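PDB 4NAX: glutathione S-transferase, N-terminal domain protein from Pseudomonas putida, which binds oxidized glutathione disulfide, one molecule per subunit of its dimer, and probably acts as a glutathione transferase. Local coordinates for residues P18-G31 with N69-G81. Residues are numbered along the deposited sequence; the frame is centred on the assembly and turned at random.
Sequences PERLQLYSLPTPNG and NKIPAILDPNGPG. With GDS (oxidized glutathione disulfide), chain C.
Ile71 reaches from the loop before strand 73-76 into the bend after strand 21-25, its CD1 tip to tip with Thr28 OG1 at 3.3 Å. With CG1 set between the backbone N and the carbonyl carbon (chi1 65°), CD1 is carried toward Thr28, and CG2 stays against Tyr24 O and Ser25 CA. Ile71 also holds the disulfide ligand as a short strand would, its N donating to GDS O5 and its O accepting from GDS N5, both at 2.9 Å. The cis peptide before Pro72 is the thioredoxin-fold hallmark of glutathione transferases; Pro72 CG packs 3.6 Å from Asn30 O. Farther along the antiparallel pair, Tyr24 N donates a nearly straight hydrogen bond (169°) to Ala73 O, while the tyrosine ring lies beside Leu75, whose CB meets its edge in plane. Thr28 OG1 donates to Leu26 O and caps the coming helix by accepting from Gly31 N at 3.0 Å; GDS SG5 approaches it closely. A valine in place of Thr28 would probably leave Gly31 N and Leu26 O without their hydroxyl mate. Asn30 ND2 grips GDS OE4 at 2.8 Å. Ile71's backbone thus meets the ligand's peptide and Asn30's side chain a carboxylate, on loops joined by strand pairing and packing around Ile71.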
loop_
_atom_site.group_PDB
_atom_site.type_symbol
_atom_site.label_atom_id
_atom_site.label_comp_id
_atom_site.label_asym_id
_atom_site.label_seq_id
_atom_site.Cartn_x
_atom_site.Cartn_y
_atom_site.Cartn_z
ATOM N N PRO A 18 10.634 10.647 26.515
ATOM C CA PRO A 18 9.471 9.742 26.417
ATOM C C PRO A 18 8.120 10.425 26.188
ATOM O O PRO A 18 7.141 9.746 25.867
ATOM C CB PRO A 18 9.486 9.004 27.754
ATOM C CG PRO A 18 10.229 9.917 28.671
ATOM C CD PRO A 18 11.259 10.609 27.846
ATOM N N GLU A 19 8.088 11.747 26.262
ATOM C CA GLU A 19 6.911 12.534 25.924
ATOM C C GLU A 19 6.786 12.782 24.415
ATOM O O GLU A 19 5.792 13.342 23.963
ATOM C CB GLU A 19 6.957 13.875 26.672
ATOM C CG GLU A 19 7.923 14.944 26.126
ATOM C CD GLU A 19 9.424 14.764 26.429
ATOM O OE1 GLU A 19 10.171 15.697 26.065
ATOM O OE2 GLU A 19 9.872 13.747 26.989
ATOM N N ARG A 20 7.811 12.395 23.646
ATOM C CA ARG A 20 7.825 12.587 22.192
ATOM C C ARG A 20 7.552 11.306 21.454
ATOM O O ARG A 20 7.992 10.241 21.860
ATOM C CB ARG A 20 9.188 13.113 21.716
ATOM C CG ARG A 20 9.518 14.476 22.291
ATOM C CD ARG A 20 10.824 15.046 21.752
ATOM N NE ARG A 20 11.081 16.276 22.475
ATOM C CZ ARG A 20 12.247 16.893 22.583
ATOM N NH1 ARG A 20 13.319 16.419 21.978
ATOM N NH2 ARG A 20 12.326 18.008 23.315
ATOM N N LEU A 21 6.888 11.439 20.303
ATOM C CA LEU A 21 6.784 10.343 19.346
ATOM C C LEU A 21 8.178 9.769 19.070
ATOM O O LEU A 21 9.142 10.513 18.822
ATOM C CB LEU A 21 6.126 10.850 18.071
ATOM C CG LEU A 21 5.898 9.792 16.984
ATOM C CD1 LEU A 21 4.654 10.132 16.184
ATOM C CD2 LEU A 21 7.089 9.650 16.042
ATOM N N GLN A 22 8.254 8.444 19.111
ATOM C CA GLN A 22 9.474 7.689 18.865
ATOM C C GLN A 22 9.426 7.126 17.454
ATOM O O GLN A 22 8.458 6.470 17.073
ATOM C CB GLN A 22 9.610 6.542 19.881
ATOM C CG GLN A 22 9.528 6.990 21.341
ATOM C CD GLN A 22 10.755 7.747 21.792
ATOM O OE1 GLN A 22 11.874 7.223 21.734
ATOM N NE2 GLN A 22 10.567 8.964 22.251
ATOM N N LEU A 23 10.478 7.400 16.689
ATOM C CA LEU A 23 10.629 6.910 15.329
ATOM C C LEU A 23 11.765 5.908 15.262
ATOM O O LEU A 23 12.869 6.200 15.712
ATOM C CB LEU A 23 10.934 8.061 14.375
ATOM C CG LEU A 23 11.262 7.689 12.938
ATOM C CD1 LEU A 23 10.088 7.019 12.228
ATOM C CD2 LEU A 23 11.730 8.910 12.162
ATOM N N TYR A 24 11.499 4.736 14.688
ATOM C CA TYR A 24 12.501 3.671 14.537
ATOM C C TYR A 24 12.667 3.459 13.044
ATOM O O TYR A 24 11.765 2.947 12.385
ATOM C CB TYR A 24 12.063 2.401 15.265
ATOM C CG TYR A 24 11.603 2.662 16.693
ATOM C CD1 TYR A 24 12.500 2.744 17.762
ATOM C CD2 TYR A 24 10.261 2.874 16.970
ATOM C CE1 TYR A 24 12.053 3.002 19.055
ATOM C CE2 TYR A 24 9.813 3.107 18.259
ATOM C CZ TYR A 24 10.708 3.196 19.295
ATOM O OH TYR A 24 10.237 3.425 20.569
ATOM N N SER A 25 13.785 3.920 12.482
ATOM C CA SER A 25 13.872 4.059 11.055
ATOM C C SER A 25 15.318 4.047 10.567
ATOM O O SER A 25 16.250 3.777 11.324
ATOM C CB SER A 25 13.115 5.343 10.631
ATOM O OG SER A 25 12.902 5.409 9.219
ATOM N N LEU A 26 15.467 4.325 9.280
ATOM C CA LEU A 26 16.739 4.351 8.574
ATOM C C LEU A 26 16.490 5.220 7.336
ATOM O O LEU A 26 15.378 5.172 6.793
ATOM C CB LEU A 26 17.139 2.928 8.189
ATOM C CG LEU A 26 18.544 2.742 7.630
ATOM C CD1 LEU A 26 19.586 3.033 8.697
ATOM C CD2 LEU A 26 18.666 1.326 7.103
ATOM N N PRO A 27 17.493 6.009 6.859
ATOM C CA PRO A 27 17.248 6.852 5.673
ATOM C C PRO A 27 17.207 5.981 4.409
ATOM O O PRO A 27 18.225 5.598 3.851
ATOM C CB PRO A 27 18.425 7.833 5.672
ATOM C CG PRO A 27 18.983 7.784 7.040
ATOM C CD PRO A 27 18.754 6.377 7.521
ATOM N N THR A 28 16.007 5.610 4.043
ATOM C CA THR A 28 15.653 4.778 2.915
ATOM C C THR A 28 14.394 5.408 2.320
ATOM O O THR A 28 13.774 6.249 2.953
ATOM C CB THR A 28 15.258 3.386 3.381
ATOM O OG1 THR A 28 14.134 3.520 4.263
ATOM C CG2 THR A 28 16.369 2.663 4.112
ATOM N N PRO A 29 13.965 4.988 1.125
ATOM C CA PRO A 29 12.813 5.669 0.562
ATOM C C PRO A 29 11.562 5.556 1.417
ATOM O O PRO A 29 10.749 6.464 1.396
ATOM C CB PRO A 29 12.623 4.985 -0.809
ATOM C CG PRO A 29 13.428 3.706 -0.713
ATOM C CD PRO A 29 14.603 4.102 0.144
ATOM N N ASN A 30 11.381 4.440 2.120
ATOM C CA ASN A 30 10.246 4.323 3.025
ATOM C C ASN A 30 10.426 5.033 4.355
ATOM O O ASN A 30 9.499 5.641 4.860
ATOM C CB ASN A 30 9.876 2.865 3.216
ATOM C CG ASN A 30 9.417 2.251 1.917
ATOM O OD1 ASN A 30 8.605 2.845 1.197
ATOM N ND2 ASN A 30 9.930 1.084 1.592
ATOM N N GLY A 31 11.621 4.946 4.940
ATOM C CA GLY A 31 11.887 5.631 6.190
ATOM C C GLY A 31 11.736 7.128 6.066
ATOM O O GLY A 31 11.158 7.779 6.936
ATOM N N ASN A 69 8.987 -6.926 10.528
ATOM C CA ASN A 69 10.438 -6.786 10.558
ATOM C C ASN A 69 10.997 -5.706 9.641
ATOM O O ASN A 69 12.132 -5.802 9.189
ATOM C CB ASN A 69 11.218 -8.129 10.520
ATOM C CG ASN A 69 11.195 -8.893 9.207
ATOM O OD1 ASN A 69 10.580 -9.967 9.124
ATOM N ND2 ASN A 69 11.947 -8.427 8.231
ATOM N N LYS A 70 10.209 -4.653 9.418
ATOM C CA LYS A 70 10.625 -3.582 8.522
ATOM C C LYS A 70 10.514 -2.222 9.145
ATOM O O LYS A 70 9.712 -1.993 10.057
ATOM C CB LYS A 70 9.867 -3.682 7.193
ATOM C CG LYS A 70 10.292 -4.980 6.458
ATOM C CD LYS A 70 9.899 -5.151 5.042
ATOM C CE LYS A 70 10.402 -6.497 4.579
ATOM N NZ LYS A 70 10.132 -6.726 3.151
ATOM N N ILE A 71 11.351 -1.317 8.670
ATOM C CA ILE A 71 11.222 0.091 8.998
ATOM C C ILE A 71 10.431 0.779 7.896
ATOM O O ILE A 71 10.396 0.308 6.741
ATOM C CB ILE A 71 12.609 0.767 9.215
ATOM C CG1 ILE A 71 13.483 0.817 7.948
ATOM C CG2 ILE A 71 13.354 0.109 10.357
ATOM C CD1 ILE A 71 13.234 2.010 7.039
ATOM N N PRO A 72 9.828 1.941 8.189
ATOM C CA PRO A 72 9.770 2.619 9.486
ATOM C C PRO A 72 8.684 2.055 10.412
ATOM O O PRO A 72 7.714 1.425 9.965
ATOM C CB PRO A 72 9.438 4.047 9.103
ATOM C CG PRO A 72 8.555 3.892 7.898
ATOM C CD PRO A 72 9.162 2.718 7.136
ATOM N N ALA A 73 8.830 2.371 11.691
ATOM C CA ALA A 73 7.815 2.085 12.708
ATOM C C ALA A 73 7.851 3.243 13.687
ATOM O O ALA A 73 8.875 3.923 13.827
ATOM C CB ALA A 73 8.071 0.770 13.395
ATOM N N ILE A 74 6.732 3.465 14.359
ATOM C CA ILE A 74 6.641 4.487 15.388
ATOM C C ILE A 74 6.020 3.945 16.670
ATOM O O ILE A 74 5.292 2.948 16.664
ATOM C CB ILE A 74 5.848 5.732 14.935
ATOM C CG1 ILE A 74 4.385 5.396 14.600
ATOM C CG2 ILE A 74 6.544 6.403 13.756
ATOM C CD1 ILE A 74 3.467 6.592 14.511
ATOM N N LEU A 75 6.292 4.657 17.756
ATOM C CA LEU A 75 5.579 4.479 19.032
ATOM C C LEU A 75 5.252 5.882 19.516
ATOM O O LEU A 75 6.145 6.635 19.912
ATOM C CB LEU A 75 6.422 3.713 20.030
ATOM C CG LEU A 75 5.778 3.472 21.395
ATOM C CD1 LEU A 75 4.455 2.737 21.290
ATOM C CD2 LEU A 75 6.773 2.704 22.253
ATOM N N ASP A 76 3.983 6.266 19.410
ATOM C CA ASP A 76 3.556 7.615 19.789
ATOM C C ASP A 76 2.988 7.549 21.201
ATOM O O ASP A 76 1.923 6.955 21.400
ATOM C CB ASP A 76 2.477 8.123 18.855
ATOM C CG ASP A 76 2.097 9.571 19.103
ATOM O OD1 ASP A 76 2.682 10.175 20.019
ATOM O OD2 ASP A 76 1.229 10.100 18.394
ATOM N N PRO A 77 3.672 8.156 22.191
ATOM C CA PRO A 77 3.113 8.121 23.547
ATOM C C PRO A 77 1.768 8.852 23.630
ATOM O O PRO A 77 0.944 8.531 24.511
ATOM C CB PRO A 77 4.175 8.813 24.402
ATOM C CG PRO A 77 4.942 9.671 23.460
ATOM C CD PRO A 77 4.899 8.974 22.127
ATOM N N ASN A 78 1.578 9.834 22.753
ATOM C CA ASN A 78 0.374 10.660 22.722
ATOM C C ASN A 78 -0.588 10.202 21.637
ATOM O O ASN A 78 -1.033 10.986 20.812
ATOM C CB ASN A 78 0.760 12.125 22.565
ATOM C CG ASN A 78 1.880 12.512 23.506
ATOM O OD1 ASN A 78 1.749 12.351 24.715
ATOM N ND2 ASN A 78 3.006 12.975 22.959
ATOM N N GLY A 79 -0.902 8.909 21.664
ATOM C CA GLY A 79 -1.832 8.344 20.704
ATOM C C GLY A 79 -3.269 8.579 21.125
ATOM O O GLY A 79 -3.548 9.335 22.063
ATOM N N PRO A 80 -4.199 7.932 20.434
ATOM C CA PRO A 80 -5.602 8.039 20.782
ATOM C C PRO A 80 -5.813 7.782 22.271
ATOM O O PRO A 80 -5.290 6.837 22.848
ATOM C CB PRO A 80 -6.256 6.962 19.923
ATOM C CG PRO A 80 -5.371 6.901 18.729
ATOM C CD PRO A 80 -3.981 7.062 19.275
ATOM N N GLY A 81 -6.615 8.666 22.873
ATOM C CA GLY A 81 -6.939 8.601 24.274
ATOM C C GLY A 81 -5.803 8.997 25.204
ATOM O O GLY A 81 -5.901 8.820 26.420
HETATM N N1 GDS C . 14.293 -7.687 1.690
HETATM C CA1 GDS C . 14.477 -6.608 0.721
HETATM C C1 GDS C . 14.827 -7.158 -0.643
HETATM O OE1 GDS C . 14.608 -6.430 -1.639
HETATM O OE2 GDS C . 15.321 -8.301 -0.759
HETATM C CB1 GDS C . 15.595 -5.678 1.208
HETATM C CG1 GDS C . 15.620 -4.304 0.526
HETATM C CD1 GDS C . 14.397 -3.492 0.870
HETATM O O1 GDS C . 13.805 -3.672 1.918
HETATM N N2 GDS C . 14.024 -2.607 -0.046
HETATM C CA2 GDS C . 12.918 -1.690 0.145
HETATM C C2 GDS C . 11.822 -1.946 -0.855
HETATM O O2 GDS C . 12.084 -2.243 -2.016
HETATM C CB2 GDS C . 13.403 -0.247 -0.005
HETATM S SG2 GDS C . 14.497 0.321 1.291
HETATM N N3 GDS C . 10.573 -1.786 -0.424
HETATM C CA3 GDS C . 9.420 -2.013 -1.279
HETATM C C3 GDS C . 8.225 -1.142 -0.961
HETATM O OE3 GDS C . 7.110 -1.584 -1.313
HETATM O OE4 GDS C . 8.432 -0.036 -0.450
HETATM N N4 GDS C . 13.806 -3.780 4.935
HETATM C CA4 GDS C . 14.398 -4.660 5.918
HETATM C C4 GDS C . 14.393 -6.107 5.508
HETATM O OE5 GDS C . 14.922 -6.960 6.279
HETATM O OE6 GDS C . 13.900 -6.400 4.388
HETATM C C5 GDS C . 13.114 -2.712 5.309
HETATM O O5 GDS C . 12.919 -2.451 6.492
HETATM C CA5 GDS C . 12.604 -1.798 4.216
HETATM N N5 GDS C . 11.244 -1.364 4.521
HETATM C CB5 GDS C . 13.545 -0.597 4.122
HETATM S SG5 GDS C . 13.055 0.655 2.934
HETATM C CA6 GDS C . 6.389 -1.061 3.843
HETATM C C6 GDS C . 6.296 0.385 4.230
HETATM O OE7 GDS C . 6.662 0.713 5.384
HETATM O OE8 GDS C . 5.847 1.185 3.376
HETATM N N6 GDS C . 5.302 -1.388 2.899
HETATM C CB6 GDS C . 7.752 -1.350 3.211
HETATM C CG6 GDS C . 8.891 -1.146 4.215
HETATM C CD6 GDS C . 10.226 -1.594 3.687
HETATM O O6 GDS C . 10.354 -2.091 2.562
#